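Local coordinates for protein allantoin racemase (Pseudomonas fluorescens, PDB 5LG5) that racemises allantoin, interconverting its two enantiomers, and belongs to the HyuE family of Asp/Glu/hydantoin racemases, at residues E[77-82]-E[124-129]; E[98-103]-E[108-113]. One frame throughout, in Å; residues are numbered along the deposited sequence.

Contact 1 of 2, residues E[77-82]-E[124-129]; sequences GEHGRE and EDRLKL
Arg126 carries this contact, reaching from helix 120-129 across residues 77-82 to the carboxylate of Glu82. Bends at chi2 (-55°) and chi3 (-69°) carry its chain past the carbonyls of Gly77 and Glu78. CG lies 3.6 Å from Gly77 O, and NE comes within 3.5 Å of Glu78 O, where the angle is too poor for a hydrogen bond. Glycine suits position 77, whose phi is positive. At the end of the chain, NH1 and NH2 grip Glu82 end-on, one carboxylate oxygen each: NH2 is 3.0 Å from Glu82 OE1, and NH1 is 3.1 Å from Glu82 OE2 in a more bent bond. The planes of the two groups stand 71° apart; OE1 is met from above the carboxylate plane, OE2 on the syn side and closer to the plane. His79 CA lies over one face of the guanidinium, a water over the other. Glu82 OE1 is also hydrogen-bonded to Tyr51 OH of a second subunit.

The salt bridge joins two α/β lobes, since 77-82 follows strand 70-74 of one parallel sheet and leads, through Gly80 at the N-cap, into helix 81-87, whereas helix 120-129 flanks the other sheet. A methionine in place of Arg126 would probably leave Glu82 without its cationic mate from the other lobe, with Tyr51 of the second subunit still holding OE1.

Arg81 NH2 lies 3.6 Å from Arg126 NH2, but the carboxylate of Glu82 sits near both cations, and Arg81 has its own partners in Glu97 and Gln85. The water accepts from Arg81 NH2 at 3.0 Å and donates to Arg126 O at 2.7 Å, tying the side chain of Arg81 to the backbone of helix 120-129. Farther along, Leu129 packs on Asp125 of the second subunit.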
loop_
_atom_site.group_PDB
_atom_site.type_symbol
_atom_site.label_atom_id
_atom_site.label_comp_id
_atom_site.label_asym_id
_atom_site.label_seq_id
_atom_site.Cartn_x
_atom_site.Cartn_y
_atom_site.Cartn_z
ATOM N N GLY E 77 7.945 20.817 -2.648
ATOM C CA GLY E 77 7.795 20.009 -1.450
ATOM C C GLY E 77 7.373 20.797 -0.221
ATOM O O GLY E 77 7.543 20.326 0.905
ATOM N N GLU E 78 6.870 22.012 -0.426
ATOM C CA GLU E 78 6.344 22.811 0.686
ATOM C C GLU E 78 4.861 22.644 0.936
ATOM O O GLU E 78 4.101 22.226 0.067
ATOM C CB GLU E 78 6.662 24.306 0.540
ATOM C CG GLU E 78 8.098 24.642 0.781
ATOM C CD GLU E 78 9.003 24.185 -0.333
ATOM O OE1 GLU E 78 8.558 24.247 -1.502
ATOM O OE2 GLU E 78 10.150 23.759 -0.036
ATOM N N HIS E 79 4.466 23.017 2.143
ATOM C CA HIS E 79 3.080 22.987 2.537
ATOM C C HIS E 79 2.369 24.208 1.993
ATOM O O HIS E 79 3.004 25.161 1.522
ATOM C CB HIS E 79 2.978 22.998 4.055
ATOM C CG HIS E 79 3.414 21.722 4.705
ATOM N ND1 HIS E 79 2.723 20.547 4.569
ATOM C CD2 HIS E 79 4.457 21.458 5.538
ATOM C CE1 HIS E 79 3.324 19.594 5.273
ATOM N NE2 HIS E 79 4.374 20.127 5.864
ATOM N N GLY E 80 1.039 24.170 2.064
ATOM C CA GLY E 80 0.228 25.349 1.859
ATOM C C GLY E 80 -0.802 25.293 0.751
ATOM O O GLY E 80 -1.815 25.991 0.827
ATOM N N ARG E 81 -0.566 24.453 -0.255
ATOM C CA ARG E 81 -1.464 24.367 -1.404
ATOM C C ARG E 81 -2.931 24.219 -0.992
ATOM O O ARG E 81 -3.800 24.918 -1.511
ATOM C CB ARG E 81 -1.080 23.203 -2.332
ATOM C CG ARG E 81 -2.240 22.778 -3.245
ATOM C CD ARG E 81 -1.918 21.608 -4.125
ATOM N NE ARG E 81 -1.575 20.402 -3.368
ATOM C CZ ARG E 81 -2.438 19.621 -2.724
ATOM N NH1 ARG E 81 -3.735 19.900 -2.703
ATOM N NH2 ARG E 81 -1.999 18.540 -2.096
ATOM N N GLU E 82 -3.191 23.318 -0.048
ATOM C CA GLU E 82 -4.556 23.024 0.372
ATOM C C GLU E 82 -5.236 24.248 0.963
ATOM O O GLU E 82 -6.434 24.436 0.783
ATOM C CB GLU E 82 -4.590 21.891 1.402
ATOM C CG GLU E 82 -3.947 20.580 0.978
ATOM C CD GLU E 82 -2.519 20.440 1.487
ATOM O OE1 GLU E 82 -1.802 21.464 1.597
ATOM O OE2 GLU E 82 -2.136 19.303 1.839
ATOM N N GLU E 124 9.006 13.622 -0.415
ATOM C CA GLU E 124 8.412 12.289 -0.373
ATOM C C GLU E 124 7.011 12.361 0.250
ATOM O O GLU E 124 6.061 11.791 -0.284
ATOM C CB GLU E 124 9.307 11.326 0.406
ATOM C CG GLU E 124 10.611 10.972 -0.308
ATOM C CD GLU E 124 11.564 10.205 0.574
ATOM O OE1 GLU E 124 11.361 10.233 1.813
ATOM O OE2 GLU E 124 12.519 9.591 0.034
ATOM N N ASP E 125 6.881 13.076 1.364
ATOM C CA ASP E 125 5.580 13.186 2.021
ATOM C C ASP E 125 4.531 13.915 1.149
ATOM O O ASP E 125 3.393 13.459 1.033
ATOM C CB ASP E 125 5.709 13.851 3.404
ATOM C CG ASP E 125 6.302 12.920 4.473
ATOM O OD1 ASP E 125 6.659 13.433 5.560
ATOM O OD2 ASP E 125 6.433 11.697 4.243
ATOM N N ARG E 126 4.917 15.020 0.511
ATOM C CA ARG E 126 3.982 15.760 -0.348
ATOM C C ARG E 126 3.507 14.948 -1.570
ATOM O O ARG E 126 2.348 15.044 -1.978
ATOM C CB ARG E 126 4.574 17.111 -0.804
ATOM C CG ARG E 126 4.794 18.143 0.328
ATOM C CD ARG E 126 3.528 18.420 1.144
ATOM N NE ARG E 126 2.504 19.135 0.374
ATOM C CZ ARG E 126 1.297 19.458 0.846
ATOM N NH1 ARG E 126 0.955 19.113 2.076
ATOM N NH2 ARG E 126 0.429 20.119 0.086
ATOM N N LEU E 127 4.422 14.195 -2.172
ATOM C CA LEU E 127 4.108 13.363 -3.337
ATOM C C LEU E 127 3.175 12.210 -2.957
ATOM O O LEU E 127 2.278 11.836 -3.726
ATOM C CB LEU E 127 5.399 12.844 -3.992
ATOM C CG LEU E 127 6.259 13.895 -4.713
ATOM C CD1 LEU E 127 7.594 13.320 -5.198
ATOM C CD2 LEU E 127 5.485 14.472 -5.891
ATOM N N LYS E 128 3.401 11.641 -1.772
ATOM C CA LYS E 128 2.530 10.587 -1.248
ATOM C C LYS E 128 1.124 11.098 -1.002
ATOM O O LYS E 128 0.142 10.475 -1.420
ATOM C CB LYS E 128 3.118 9.995 0.036
ATOM C CG LYS E 128 4.298 9.071 -0.226
ATOM C CD LYS E 128 4.947 8.613 1.075
ATOM C CE LYS E 128 6.159 7.740 0.789
ATOM N NZ LYS E 128 6.847 7.343 2.057
ATOM N N LEU E 129 1.038 12.253 -0.355
ATOM C CA LEU E 129 -0.241 12.859 -0.038
ATOM C C LEU E 129 -0.988 13.224 -1.317
ATOM O O LEU E 129 -2.221 13.140 -1.369
ATOM C CB LEU E 129 -0.039 14.130 0.801
ATOM C CG LEU E 129 -0.095 13.893 2.318
ATOM C CD1 LEU E 129 0.316 15.136 3.115
ATOM C CD2 LEU E 129 -1.450 13.362 2.772
HETATM O O HOH W 1 0.640 17.096 -1.617
#

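Contact 2 of 2, residues E[98-103]-E[108-113]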
loop_
_atom_site.group_PDB
_atom_site.type_symbol
_atom_site.label_atom_id
_atom_site.label_comp_id
_atom_site.label_asym_id
_atom_site.label_seq_id
_atom_site.Cartn_x
_atom_site.Cartn_y
_atom_site.Cartn_z
ATOM N N ALA E 98 2.746 19.459 -10.254
ATOM C CA ALA E 98 2.823 19.736 -11.680
ATOM C C ALA E 98 3.963 18.935 -12.299
ATOM O O ALA E 98 3.755 18.216 -13.277
ATOM C CB ALA E 98 3.018 21.218 -11.924
ATOM N N ALA E 99 5.153 19.003 -11.699
ATOM C CA ALA E 99 6.299 18.281 -12.254
ATOM C C ALA E 99 6.074 16.766 -12.272
ATOM O O ALA E 99 6.281 16.122 -13.305
ATOM C CB ALA E 99 7.578 18.626 -11.494
ATOM N N ALA E 100 5.634 16.197 -11.146
ATOM C CA ALA E 100 5.465 14.750 -11.072
ATOM C C ALA E 100 4.382 14.285 -12.023
ATOM O O ALA E 100 4.558 13.316 -12.757
ATOM C CB ALA E 100 5.161 14.311 -9.647
ATOM N N SER E 101 3.264 14.998 -12.026
ATOM C CA SER E 101 2.147 14.640 -12.885
ATOM C C SER E 101 2.505 14.675 -14.380
ATOM O O SER E 101 2.162 13.742 -15.127
ATOM C CB SER E 101 0.929 15.529 -12.588
ATOM O OG SER E 101 -0.212 15.063 -13.294
ATOM N N THR E 102 3.197 15.715 -14.840
ATOM C CA THR E 102 3.531 15.700 -16.262
ATOM C C THR E 102 4.636 14.690 -16.578
ATOM O O THR E 102 4.572 14.052 -17.612
ATOM C CB THR E 102 3.772 17.101 -16.932
ATOM O OG1 THR E 102 5.143 17.262 -17.309
ATOM C CG2 THR E 102 3.293 18.241 -16.074
ATOM N N ALA E 103 5.609 14.510 -15.682
ATOM C CA ALA E 103 6.644 13.482 -15.892
ATOM C C ALA E 103 6.035 12.082 -16.056
ATOM O O ALA E 103 6.542 11.232 -16.798
ATOM C CB ALA E 103 7.671 13.494 -14.748
ATOM N N HIS E 108 8.010 5.431 -17.395
ATOM C CA HIS E 108 7.451 4.466 -16.464
ATOM C C HIS E 108 7.664 4.896 -15.010
ATOM O O HIS E 108 6.855 4.596 -14.138
ATOM C CB HIS E 108 8.051 3.084 -16.703
ATOM C CG HIS E 108 7.353 1.997 -15.956
ATOM N ND1 HIS E 108 7.879 1.433 -14.815
ATOM C CD2 HIS E 108 6.162 1.392 -16.168
ATOM C CE1 HIS E 108 7.046 0.509 -14.365
ATOM N NE2 HIS E 108 6.002 0.461 -15.169
ATOM N N ALA E 109 8.749 5.624 -14.772
ATOM C CA ALA E 109 9.085 6.089 -13.432
ATOM C C ALA E 109 9.837 7.412 -13.523
ATOM O O ALA E 109 10.570 7.647 -14.496
ATOM C CB ALA E 109 9.932 5.023 -12.692
ATOM N N TYR E 110 9.638 8.287 -12.532
ATOM C CA TYR E 110 10.351 9.568 -12.495
ATOM C C TYR E 110 11.157 9.679 -11.201
ATOM O O TYR E 110 10.834 9.037 -10.203
ATOM C CB TYR E 110 9.387 10.763 -12.640
ATOM C CG TYR E 110 8.513 10.978 -11.418
ATOM C CD1 TYR E 110 7.270 10.377 -11.323
ATOM C CD2 TYR E 110 8.938 11.770 -10.358
ATOM C CE1 TYR E 110 6.477 10.548 -10.213
ATOM C CE2 TYR E 110 8.137 11.957 -9.239
ATOM C CZ TYR E 110 6.912 11.339 -9.184
ATOM O OH TYR E 110 6.115 11.507 -8.089
ATOM N N SER E 111 12.210 10.488 -11.221
ATOM C CA SER E 111 12.930 10.812 -9.993
ATOM C C SER E 111 12.988 12.312 -9.812
ATOM O O SER E 111 12.977 13.076 -10.778
ATOM C CB SER E 111 14.354 10.219 -9.965
ATOM O OG SER E 111 14.341 8.828 -9.687
ATOM N N VAL E 112 13.010 12.736 -8.564
ATOM C CA VAL E 112 13.128 14.135 -8.256
ATOM C C VAL E 112 14.528 14.411 -7.748
ATOM O O VAL E 112 15.028 13.694 -6.889
ATOM C CB VAL E 112 12.092 14.540 -7.185
ATOM C CG1 VAL E 112 12.195 16.032 -6.878
ATOM C CG2 VAL E 112 10.676 14.158 -7.649
ATOM N N VAL E 113 15.171 15.435 -8.285
ATOM C CA VAL E 113 16.458 15.844 -7.754
ATOM C C VAL E 113 16.260 17.147 -7.021
ATOM O O VAL E 113 15.854 18.142 -7.617
ATOM C CB VAL E 113 17.533 16.032 -8.837
ATOM C CG1 VAL E 113 18.803 16.570 -8.198
ATOM C CG2 VAL E 113 17.796 14.715 -9.570
#
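The ring of Tyr110 offers one face to helix 95-103, with Ala100 CA 4.1 Å above its plane and offset toward the rim; at its edge, in plane, lies Val112 CG2 of the same strand. The methyl of Ala100 settles over the phenol end of the ring, 3.5 Å from Tyr110 CZ and 3.3 Å from Tyr110 OH. One helical turn later Ala103 points its CB at the root of the side chain, 3.9 Å from Tyr110 CB. CG of Tyr110 sits between the backbone N and the carbonyl carbon (chi1 71°), which turns the ring up along the helix from Ala103 to Ala100. Small residues suit both helix positions, because their methyls let the broad ring come close to the helix. The hydroxyl is buried, yet it is satisfied by a hydrogen bond to the backbone carbonyl of Leu132, so a tyrosine serves here as both packing surface and polar tie. On the sheet side, Ala103 and Tyr110 both touch Cys177 of the neighbouring strand 175-179. This is the helix-on-sheet packing of an α/β fold, in which an alanine-rich helix lies against an inner strand of a parallel sheet.

In the fold
The centres of contacts 1 and 2 are about 14 Å apart, and Leu127 joins them. Its CD1 is 3.7 Å from Tyr110 OH and 4.0 Å from Val112 CG2, while its CD2 is 3.8 Å from Ala100 CB. Successive residues of helix 120-129 thus serve both contacts, Arg126 in contact 1 and Leu127 against contact 2. Both segments of contact 2 fall between those of contact 1 in the sequence. The assembly adds a second link: Asp125 is hydrogen-bonded to His108 of another subunit. In Asp/Glu racemases the active site lies between two such lobes, and contact 1 spans the lobes, whereas contact 2 packs a helix on one sheet.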